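Local coordinates for protein cellulose 1,4-beta-cellobiosidase (PDB 4JJJ) that probably hydrolyses beta-1,4 linkages in cellulose to release cellobiose, this chain being the family 48 glycoside hydrolase part of a longer cellulase, at residues W365-E370 with L441-P446; F417-M422 with A503-T508; P466-W471 with V492-Q497. The protein carries 1 engineered substitution. One frame throughout, in Å; residues are numbered along the deposited sequence.

All three contacts lie on one side of the family 48 (alpha/alpha)6 barrel. Contact 2, between helices 416-432 and 499-516, is the most central and borders the glycan pocket. Contact 1 is 14 Å away, centre to centre, and joins a loop to helix 435-450, which follows helix 416-432. Contact 3 pairs strands 465-473 and 488-496. Its centre is 14 Å from that of contact 2 and 16 Å from that of contact 1. Both its strands come between the two helices of contact 2 in sequence. Gln-418 OE1 probably accepts from Trp-444 NE1, and its side chain packs on Leu-469 and Trp-471. It joins the helices beside the glycan pocket to helix 435-450 and the two-stranded sheet.

Contact 1: W365-E370 with L441-P446; sequences WLQSAE and LDKWVP. With CA (calcium ion), chain G.
The aliphatic chain of Lys-443 overlaps the carboxamide of Gln-367, and the two side chains cross obliquely. Lys-443 CB lies 3.6 Å from Gln-367 NE2, and Lys-443 CD lies 3.8 Å from Gln-367 CD. The lysine is extended throughout, with CG anti to its backbone N (chi1 -176°), and this stretch carries its amine past the amide to the loop backbone beyond. There Lys-443 NZ makes a weak hydrogen bond of 3.1 Å to Ser-368 O. Water 1 adds a second link, donating to Ala-369 O at 2.8 Å and accepting from Lys-443 NZ. Tyr-482 OH is a further partner of this amine. The Gln-367 carboxamide has its own hold, since OE1 accepts from Gln-364 NE2. The contact thus ties the loop that follows helix 348-365 to helix 435-450 of the (alpha/alpha)6 barrel. An alanine in place of Lys-443 would remove the contacts of CG and CD with the Gln-367 amide, and would probably leave Ser-368 O, water 1 and Tyr-482 without the amine. Trp-444 adds a smaller contact, its CB 3.8 Å from Gln-367 NE2. On the residue before Lys-443, Asp-442 OD2 binds a calcium ion at 2.2 Å. Glu-438, one helical turn earlier, shares that ion, three waters also bind it, and Asp-442 OD1 is hydrogen-bonded to Tyr-512 OH.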
loop_
_atom_site.group_PDB
_atom_site.type_symbol
_atom_site.label_atom_id
_atom_site.label_comp_id
_atom_site.label_asym_id
_atom_site.label_seq_id
_atom_site.Cartn_x
_atom_site.Cartn_y
_atom_site.Cartn_z
ATOM N N TRP A 365 -9.804 -12.256 14.696
ATOM C CA TRP A 365 -8.732 -12.919 15.429
ATOM C C TRP A 365 -7.756 -11.880 15.948
ATOM O O TRP A 365 -7.223 -11.995 17.074
ATOM C CB TRP A 365 -8.029 -13.899 14.537
ATOM C CG TRP A 365 -6.749 -14.470 15.102
ATOM C CD1 TRP A 365 -6.606 -15.204 16.230
ATOM C CD2 TRP A 365 -5.436 -14.333 14.534
ATOM N NE1 TRP A 365 -5.284 -15.520 16.423
ATOM C CE2 TRP A 365 -4.539 -15.051 15.372
ATOM C CE3 TRP A 365 -4.948 -13.726 13.383
ATOM C CZ2 TRP A 365 -3.191 -15.098 15.135
ATOM C CZ3 TRP A 365 -3.570 -13.743 13.163
ATOM C CH2 TRP A 365 -2.707 -14.450 13.981
ATOM N N LEU A 366 -7.539 -10.784 15.187
ATOM C CA LEU A 366 -6.539 -9.775 15.576
ATOM C C LEU A 366 -7.100 -8.729 16.508
ATOM O O LEU A 366 -6.376 -7.747 16.850
ATOM C CB LEU A 366 -6.002 -9.057 14.319
ATOM C CG LEU A 366 -5.131 -9.975 13.447
ATOM C CD1 LEU A 366 -4.903 -9.446 12.044
ATOM C CD2 LEU A 366 -3.781 -10.214 14.099
ATOM N N GLN A 367 -8.386 -8.772 16.857
ATOM C CA GLN A 367 -8.941 -7.722 17.645
ATOM C C GLN A 367 -8.518 -7.814 19.132
ATOM O O GLN A 367 -8.829 -8.770 19.847
ATOM C CB GLN A 367 -10.492 -7.648 17.529
ATOM C CG GLN A 367 -11.081 -6.454 18.229
ATOM C CD GLN A 367 -12.456 -6.108 17.721
ATOM O OE1 GLN A 367 -13.309 -6.994 17.559
ATOM N NE2 GLN A 367 -12.654 -4.870 17.423
ATOM N N SER A 368 -7.800 -6.815 19.552
ATOM C CA SER A 368 -7.216 -6.710 20.916
ATOM C C SER A 368 -8.307 -6.598 21.959
ATOM O O SER A 368 -9.493 -6.229 21.707
ATOM C CB SER A 368 -6.270 -5.515 20.997
ATOM O OG SER A 368 -7.024 -4.289 20.823
ATOM N N ALA A 369 -7.866 -6.766 23.214
ATOM C CA ALA A 369 -8.720 -6.528 24.401
ATOM C C ALA A 369 -9.360 -5.149 24.308
ATOM O O ALA A 369 -10.544 -4.936 24.639
ATOM C CB ALA A 369 -7.917 -6.632 25.647
ATOM N N GLU A 370 -8.594 -4.113 23.958
ATOM C CA GLU A 370 -9.052 -2.735 23.951
ATOM C C GLU A 370 -9.924 -2.446 22.745
ATOM O O GLU A 370 -10.795 -1.578 22.820
ATOM C CB GLU A 370 -7.850 -1.788 24.008
ATOM C CG GLU A 370 -7.292 -1.598 25.385
ATOM C CD GLU A 370 -6.307 -2.677 25.761
ATOM O OE1 GLU A 370 -5.751 -3.344 24.851
ATOM O OE2 GLU A 370 -6.158 -2.941 27.024
ATOM N N LEU A 441 -16.842 -3.842 14.520
ATOM C CA LEU A 441 -17.119 -2.434 14.683
ATOM C C LEU A 441 -17.649 -2.068 16.069
ATOM O O LEU A 441 -17.248 -1.052 16.673
ATOM C CB LEU A 441 -18.152 -2.062 13.642
ATOM C CG LEU A 441 -17.614 -2.012 12.235
ATOM C CD1 LEU A 441 -18.744 -2.105 11.207
ATOM C CD2 LEU A 441 -16.856 -0.713 12.006
ATOM N N ASP A 442 -18.521 -2.939 16.655
ATOM C CA ASP A 442 -19.092 -2.594 17.939
ATOM C C ASP A 442 -18.020 -2.513 19.021
ATOM O O ASP A 442 -18.258 -1.799 20.019
ATOM C CB ASP A 442 -20.189 -3.628 18.295
ATOM C CG ASP A 442 -21.523 -3.400 17.538
ATOM O OD1 ASP A 442 -21.791 -2.401 16.891
ATOM O OD2 ASP A 442 -22.318 -4.384 17.664
ATOM N N LYS A 443 -16.942 -3.281 18.892
ATOM C CA LYS A 443 -15.843 -3.177 19.831
ATOM C C LYS A 443 -14.796 -2.125 19.440
ATOM O O LYS A 443 -14.212 -1.483 20.300
ATOM C CB LYS A 443 -15.247 -4.557 19.960
ATOM C CG LYS A 443 -14.145 -4.603 21.008
ATOM C CD LYS A 443 -13.638 -5.994 21.373
ATOM C CE LYS A 443 -12.583 -5.942 22.487
ATOM N NZ LYS A 443 -12.152 -7.315 22.987
ATOM N N TRP A 444 -14.564 -1.939 18.165
ATOM C CA TRP A 444 -13.547 -0.958 17.729
ATOM C C TRP A 444 -13.965 0.468 17.860
ATOM O O TRP A 444 -13.173 1.323 18.238
ATOM C CB TRP A 444 -13.128 -1.294 16.223
ATOM C CG TRP A 444 -12.051 -0.462 15.670
ATOM C CD1 TRP A 444 -10.709 -0.810 15.625
ATOM C CD2 TRP A 444 -12.157 0.812 15.065
ATOM N NE1 TRP A 444 -10.000 0.158 15.050
ATOM C CE2 TRP A 444 -10.833 1.211 14.724
ATOM C CE3 TRP A 444 -13.196 1.672 14.803
ATOM C CZ2 TRP A 444 -10.565 2.415 14.084
ATOM C CZ3 TRP A 444 -12.921 2.896 14.210
ATOM C CH2 TRP A 444 -11.648 3.249 13.859
ATOM N N VAL A 445 -15.217 0.753 17.485
ATOM C CA VAL A 445 -15.719 2.122 17.404
ATOM C C VAL A 445 -15.620 2.856 18.755
ATOM O O VAL A 445 -15.029 3.918 18.803
ATOM C CB VAL A 445 -17.120 2.185 16.759
ATOM C CG1 VAL A 445 -17.782 3.562 16.911
ATOM C CG2 VAL A 445 -17.032 1.868 15.273
ATOM N N PRO A 446 -16.045 2.252 19.842
ATOM C CA PRO A 446 -15.864 2.937 21.118
ATOM C C PRO A 446 -14.453 3.263 21.475
ATOM O O PRO A 446 -14.202 4.321 22.037
ATOM C CB PRO A 446 -16.543 2.036 22.136
ATOM C CG PRO A 446 -17.336 1.072 21.389
ATOM C CD PRO A 446 -16.861 1.016 19.974
HETATM CA CA CA G . -24.496 -4.035 17.264
HETATM O O HOH W 1 -12.105 -6.758 26.057
HETATM O O HOH W 2 -24.252 -2.140 15.782
HETATM O O HOH W 3 -25.996 -2.200 17.284
HETATM O O HOH W 4 -25.965 -4.718 18.766
#

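Contact 2: F417-M422 with A503-T508. With BGC (beta-D-glucopyranose), chain B.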
loop_
_atom_site.group_PDB
_atom_site.type_symbol
_atom_site.label_atom_id
_atom_site.label_comp_id
_atom_site.label_asym_id
_atom_site.label_seq_id
_atom_site.Cartn_x
_atom_site.Cartn_y
_atom_site.Cartn_z
ATOM N N PHE A 417 -3.599 2.663 9.621
ATOM C CA PHE A 417 -4.044 1.410 9.084
ATOM C C PHE A 417 -5.322 0.927 9.746
ATOM O O PHE A 417 -6.116 0.206 9.166
ATOM C CB PHE A 417 -2.945 0.371 9.279
ATOM C CG PHE A 417 -1.856 0.374 8.265
ATOM C CD1 PHE A 417 -2.135 0.353 6.899
ATOM C CD2 PHE A 417 -0.561 0.481 8.677
ATOM C CE1 PHE A 417 -1.081 0.311 5.948
ATOM C CE2 PHE A 417 0.443 0.469 7.755
ATOM C CZ PHE A 417 0.186 0.376 6.415
ATOM N N GLN A 418 -5.557 1.360 10.999
ATOM C CA GLN A 418 -6.811 1.022 11.714
ATOM C C GLN A 418 -8.004 1.532 10.937
ATOM O O GLN A 418 -8.945 0.781 10.637
ATOM C CB GLN A 418 -6.926 1.632 13.085
ATOM C CG GLN A 418 -5.903 1.172 14.123
ATOM C CD GLN A 418 -6.035 -0.254 14.436
ATOM O OE1 GLN A 418 -7.160 -0.754 14.829
ATOM N NE2 GLN A 418 -4.944 -1.011 14.278
ATOM N N VAL A 419 -7.950 2.820 10.522
ATOM C CA VAL A 419 -9.070 3.460 9.788
ATOM C C VAL A 419 -9.120 3.033 8.363
ATOM O O VAL A 419 -10.235 2.937 7.791
ATOM C CB VAL A 419 -9.102 4.959 10.037
ATOM C CG1 VAL A 419 -9.514 5.272 11.466
ATOM C CG2 VAL A 419 -7.802 5.657 9.712
ATOM N N TRP A 420 -8.023 2.805 7.712
ATOM C CA TRP A 420 -8.089 2.338 6.318
ATOM C C TRP A 420 -8.833 0.979 6.248
ATOM O O TRP A 420 -9.744 0.767 5.397
ATOM C CB TRP A 420 -6.758 2.278 5.689
ATOM C CG TRP A 420 -6.204 3.547 5.214
ATOM C CD1 TRP A 420 -6.827 4.731 5.100
ATOM C CD2 TRP A 420 -4.903 3.720 4.611
ATOM N NE1 TRP A 420 -5.986 5.642 4.542
ATOM C CE2 TRP A 420 -4.811 5.047 4.194
ATOM C CE3 TRP A 420 -3.835 2.847 4.387
ATOM C CZ2 TRP A 420 -3.703 5.544 3.540
ATOM C CZ3 TRP A 420 -2.700 3.335 3.726
ATOM C CH2 TRP A 420 -2.648 4.658 3.308
ATOM N N ASN A 421 -8.476 0.053 7.164
ATOM C CA ASN A 421 -9.191 -1.227 7.224
ATOM C C ASN A 421 -10.620 -1.060 7.701
ATOM O O ASN A 421 -11.591 -1.500 7.034
ATOM C CB ASN A 421 -8.438 -2.195 8.093
ATOM C CG ASN A 421 -9.303 -3.333 8.534
ATOM O OD1 ASN A 421 -9.928 -3.932 7.734
ATOM N ND2 ASN A 421 -9.107 -3.770 9.787
ATOM N N MET A 422 -10.787 -0.341 8.780
ATOM C CA MET A 422 -12.070 -0.247 9.434
ATOM C C MET A 422 -13.091 0.415 8.568
ATOM O O MET A 422 -14.242 0.028 8.604
ATOM C CB MET A 422 -12.071 0.383 10.834
ATOM C CG MET A 422 -13.205 -0.089 11.738
ATOM S SD MET A 422 -13.386 -1.869 11.971
ATOM C CE MET A 422 -11.772 -2.346 12.586
ATOM N N ALA A 503 -10.018 12.071 8.031
ATOM C CA ALA A 503 -11.110 11.838 7.077
ATOM C C ALA A 503 -11.537 10.375 7.056
ATOM O O ALA A 503 -12.723 10.094 7.013
ATOM C CB ALA A 503 -10.668 12.359 5.749
ATOM N N ALA A 504 -10.569 9.445 7.129
ATOM C CA ALA A 504 -10.909 8.046 7.138
ATOM C C ALA A 504 -11.628 7.695 8.438
ATOM O O ALA A 504 -12.551 6.856 8.448
ATOM C CB ALA A 504 -9.628 7.212 6.967
ATOM N N LEU A 505 -11.241 8.282 9.560
ATOM C CA LEU A 505 -11.913 8.044 10.825
ATOM C C LEU A 505 -13.364 8.573 10.738
ATOM O O LEU A 505 -14.303 7.874 11.108
ATOM C CB LEU A 505 -11.132 8.700 11.960
ATOM C CG LEU A 505 -11.778 8.592 13.343
ATOM C CD1 LEU A 505 -12.027 7.136 13.698
ATOM C CD2 LEU A 505 -10.898 9.331 14.341
ATOM N N ALA A 506 -13.543 9.762 10.211
ATOM C CA ALA A 506 -14.855 10.347 10.057
ATOM C C ALA A 506 -15.722 9.410 9.200
ATOM O O ALA A 506 -16.911 9.165 9.554
ATOM C CB ALA A 506 -14.803 11.669 9.418
ATOM N N LYS A 507 -15.191 8.879 8.077
ATOM C CA LYS A 507 -15.989 7.983 7.249
ATOM C C LYS A 507 -16.365 6.713 7.977
ATOM O O LYS A 507 -17.500 6.210 7.868
ATOM C CB LYS A 507 -15.299 7.728 5.961
ATOM C CG LYS A 507 -15.348 8.892 4.969
ATOM C CD LYS A 507 -14.739 8.555 3.661
ATOM C CE LYS A 507 -13.205 8.515 3.695
ATOM N NZ LYS A 507 -12.636 7.668 2.568
ATOM N N THR A 508 -15.379 6.121 8.633
ATOM C CA THR A 508 -15.637 4.898 9.338
ATOM C C THR A 508 -16.822 5.066 10.273
ATOM O O THR A 508 -17.737 4.220 10.310
ATOM C CB THR A 508 -14.378 4.487 10.211
ATOM O OG1 THR A 508 -13.315 4.233 9.322
ATOM C CG2 THR A 508 -14.572 3.206 10.936
HETATM C C2 BGC B . 2.049 7.390 3.460
HETATM C C3 BGC B . 1.299 6.360 2.620
HETATM C C4 BGC B . 1.526 4.929 3.190
HETATM C C5 BGC B . 1.314 4.872 4.724
HETATM C C6 BGC B . 1.719 3.521 5.266
HETATM C C1 BGC B . 1.726 7.259 4.937
HETATM O O2 BGC B . 1.678 8.701 3.053
HETATM O O3 BGC B . 1.768 6.490 1.256
HETATM O O4 BGC B . 0.632 4.025 2.510
HETATM O O5 BGC B . 2.089 5.919 5.321
HETATM O O6 BGC B . 3.068 3.232 4.955
#
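The Trp-420 ring spans the helix packing and the glycan pocket: Ala-504 CB sits at its edge near CD1, while O4 of the bound glucose lies in the ring plane, 3.4 Å from Trp-420 CH2. The two segments, on helices 416-432 and 499-516 of the (alpha/alpha)6 barrel, run broadly the same way at 39°. Their axes come within 8.6 Å, and Val-419 CA lies 5.5 Å from Leu-505 CA. No hydrogen bond crosses between them, and every touching residue is buried. Val-419 carries the contact with both its methyls. CG2 meets Ala-504 CB at 3.6 Å, and CG1 lies against the backbone and CB of Leu-505. Further along, Met-422 CG packs on Thr-508 CG2 at 3.7 Å. CG of Met-422 is anti to its backbone N (chi1 -153°), which sets it beside that methyl. Trp-420 NE1 is held by Glu-625. Phe-417 CZ touches C6 of the same sugar. Within helix 499-516, Ala-504 O accepts from Thr-508 OG1 at 2.9 Å and from Thr-508 N, the two donors arriving from opposite faces of the carbonyl plane.

Contact 3: P466-W471 with V492-Q497. With ZN (zinc ion), chain C.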
loop_
_atom_site.group_PDB
_atom_site.type_symbol
_atom_site.label_atom_id
_atom_site.label_comp_id
_atom_site.label_asym_id
_atom_site.label_seq_id
_atom_site.Cartn_x
_atom_site.Cartn_y
_atom_site.Cartn_z
ATOM N N PRO A 466 -5.854 9.714 17.073
ATOM C CA PRO A 466 -4.686 8.836 17.326
ATOM C C PRO A 466 -3.675 8.809 16.211
ATOM O O PRO A 466 -4.013 8.874 15.056
ATOM C CB PRO A 466 -5.314 7.475 17.621
ATOM C CG PRO A 466 -6.739 7.833 18.013
ATOM C CD PRO A 466 -7.111 9.004 17.190
ATOM N N SER A 467 -2.399 8.664 16.557
ATOM C CA SER A 467 -1.318 8.595 15.637
ATOM C C SER A 467 -0.473 7.338 15.836
ATOM O O SER A 467 -0.514 6.407 15.015
ATOM C CB SER A 467 -0.453 9.877 15.706
ATOM O OG SER A 467 0.701 9.675 14.879
ATOM N N ASP A 468 0.218 7.214 16.960
ATOM C CA ASP A 468 1.114 6.070 17.181
ATOM C C ASP A 468 0.528 5.129 18.188
ATOM O O ASP A 468 0.012 5.562 19.250
ATOM C CB ASP A 468 2.494 6.576 17.661
ATOM C CG ASP A 468 3.571 5.533 17.624
ATOM O OD1 ASP A 468 3.688 4.739 16.640
ATOM O OD2 ASP A 468 4.392 5.590 18.591
ATOM N N LEU A 469 0.637 3.837 17.897
ATOM C CA LEU A 469 0.128 2.792 18.720
ATOM C C LEU A 469 1.310 1.928 19.230
ATOM O O LEU A 469 2.306 1.771 18.535
ATOM C CB LEU A 469 -0.784 1.893 17.930
ATOM C CG LEU A 469 -1.995 2.562 17.277
ATOM C CD1 LEU A 469 -2.806 1.594 16.524
ATOM C CD2 LEU A 469 -2.864 3.300 18.285
ATOM N N GLU A 470 1.165 1.393 20.454
ATOM C CA GLU A 470 2.110 0.459 21.043
ATOM C C GLU A 470 1.388 -0.835 21.412
ATOM O O GLU A 470 0.379 -0.814 22.188
ATOM C CB GLU A 470 2.745 1.008 22.318
ATOM C CG GLU A 470 3.838 0.081 22.905
ATOM C CD GLU A 470 5.172 0.020 22.190
ATOM O OE1 GLU A 470 5.405 0.861 21.322
ATOM O OE2 GLU A 470 5.981 -0.881 22.490
ATOM N N TRP A 471 1.834 -1.933 20.820
ATOM C CA TRP A 471 1.195 -3.227 20.942
ATOM C C TRP A 471 2.007 -4.109 21.956
ATOM O O TRP A 471 3.210 -3.982 22.104
ATOM C CB TRP A 471 1.293 -3.930 19.590
ATOM C CG TRP A 471 0.450 -3.251 18.564
ATOM C CD1 TRP A 471 0.800 -2.290 17.660
ATOM C CD2 TRP A 471 -1.007 -3.413 18.450
ATOM N NE1 TRP A 471 -0.337 -1.803 16.964
ATOM C CE2 TRP A 471 -1.442 -2.503 17.425
ATOM C CE3 TRP A 471 -1.920 -4.235 19.065
ATOM C CZ2 TRP A 471 -2.771 -2.370 17.082
ATOM C CZ3 TRP A 471 -3.228 -4.152 18.658
ATOM C CH2 TRP A 471 -3.649 -3.212 17.754
ATOM N N VAL A 492 -2.563 3.877 22.864
ATOM C CA VAL A 492 -2.298 5.032 22.015
ATOM C C VAL A 492 -1.229 5.840 22.750
ATOM O O VAL A 492 -1.483 6.267 23.906
ATOM C CB VAL A 492 -3.559 5.866 21.765
ATOM C CG1 VAL A 492 -3.244 7.094 20.907
ATOM C CG2 VAL A 492 -4.620 4.954 21.118
ATOM N N VAL A 493 -0.104 6.077 22.097
ATOM C CA VAL A 493 0.998 6.834 22.697
ATOM C C VAL A 493 1.282 8.192 22.061
ATOM O O VAL A 493 2.191 8.919 22.515
ATOM C CB VAL A 493 2.283 5.977 22.765
ATOM C CG1 VAL A 493 2.003 4.744 23.665
ATOM C CG2 VAL A 493 2.766 5.550 21.439
ATOM N N SER A 494 0.651 8.512 20.919
ATOM C CA SER A 494 0.747 9.880 20.356
ATOM C C SER A 494 -0.499 10.152 19.567
ATOM O O SER A 494 -1.212 9.196 19.165
ATOM C CB SER A 494 1.939 10.075 19.529
ATOM O OG SER A 494 1.872 9.538 18.272
ATOM N N TYR A 495 -0.744 11.428 19.395
ATOM C CA TYR A 495 -1.896 12.004 18.687
ATOM C C TYR A 495 -1.410 12.976 17.645
ATOM O O TYR A 495 -0.285 13.408 17.678
ATOM C CB TYR A 495 -2.890 12.681 19.677
ATOM C CG TYR A 495 -3.405 11.716 20.703
ATOM C CD1 TYR A 495 -4.636 11.076 20.558
ATOM C CD2 TYR A 495 -2.639 11.402 21.869
ATOM C CE1 TYR A 495 -5.099 10.178 21.512
ATOM C CE2 TYR A 495 -3.112 10.480 22.815
ATOM C CZ TYR A 495 -4.372 9.894 22.602
ATOM O OH TYR A 495 -4.890 8.989 23.509
ATOM N N SER A 496 -2.256 13.277 16.656
ATOM C CA SER A 496 -1.917 14.209 15.568
ATOM C C SER A 496 -3.175 14.939 15.098
ATOM O O SER A 496 -4.272 14.685 15.556
ATOM C CB SER A 496 -1.324 13.431 14.414
ATOM O OG SER A 496 -2.348 12.943 13.652
ATOM N N GLN A 497 -2.943 15.797 14.111
ATOM C CA GLN A 497 -3.990 16.381 13.294
ATOM C C GLN A 497 -3.936 15.890 11.794
ATOM O O GLN A 497 -4.261 16.610 10.860
ATOM C CB GLN A 497 -3.882 17.915 13.347
ATOM C CG GLN A 497 -4.181 18.458 14.745
ATOM C CD GLN A 497 -4.409 19.937 14.702
ATOM O OE1 GLN A 497 -3.631 20.667 14.089
ATOM N NE2 GLN A 497 -5.439 20.407 15.375
HETATM ZN ZN ZN C . 5.908 4.298 18.827
HETATM O O HOH W 5 -2.824 10.394 12.979
HETATM O O HOH W 6 3.176 10.685 16.465
HETATM O O HOH W 7 6.063 3.516 16.588
HETATM O O HOH W 8 4.436 2.964 19.279
HETATM O O HOH W 9 5.679 4.531 18.372
HETATM O O HOH W 10 6.995 4.612 17.163
HETATM O O HOH W 11 6.673 4.924 20.876
#
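Ser-494 O is gripped by two successive backbone N-H groups, Ser-467 N at 2.9 Å and Asp-468 N at 3.3 Å. Both approach from the same face of its carbonyl plane. Asp-468 N lies well above that plane, 55° out of it. This double grip belongs to an antiparallel two-stranded sheet formed by strands 465-473 and 488-496, and it sits at a classic beta bulge. Val-493 and Ser-494 together face the single residue Asp-468. Asp-468 O takes a nearly straight bond from Val-493 N, 2.9 Å long with an N-H...O angle of 164°. Ser-494 N reaches the same oxygen through a weak bond. Ser-494 OG sits between its backbone N and carbonyl carbon (chi1 77°), beside Asp-468 N, from which it takes another weak bond. Water 6 links this hydroxyl to Ser-467 OG.

Beyond the bulge, Leu-469 and Val-492 form a non-hydrogen-bonded pair. Their side chains share a face of the sheet, with Leu-469 CD2 3.7 Å from Val-492 CG2. The other methyl of the valine, Val-492 CG1, meets Pro-466 CB at 3.9 Å. It also lies over one face of the Tyr-495 ring, 3.4 Å above the plane and offset toward the rim. Leu-469 also touches Gln-418 of helix 416-432.

Asp-468 was deposited in two conformers. In the one described, OD2 binds a zinc ion at 2.0 Å, but a water modelled almost on top of the metal makes the details of this surface site doubtful. At the other end of the pairing, water 5 donates to Pro-466 O at 2.8 Å and is hydrogen-bonded to Ser-496 OG, which also accepts from Asp-498 N.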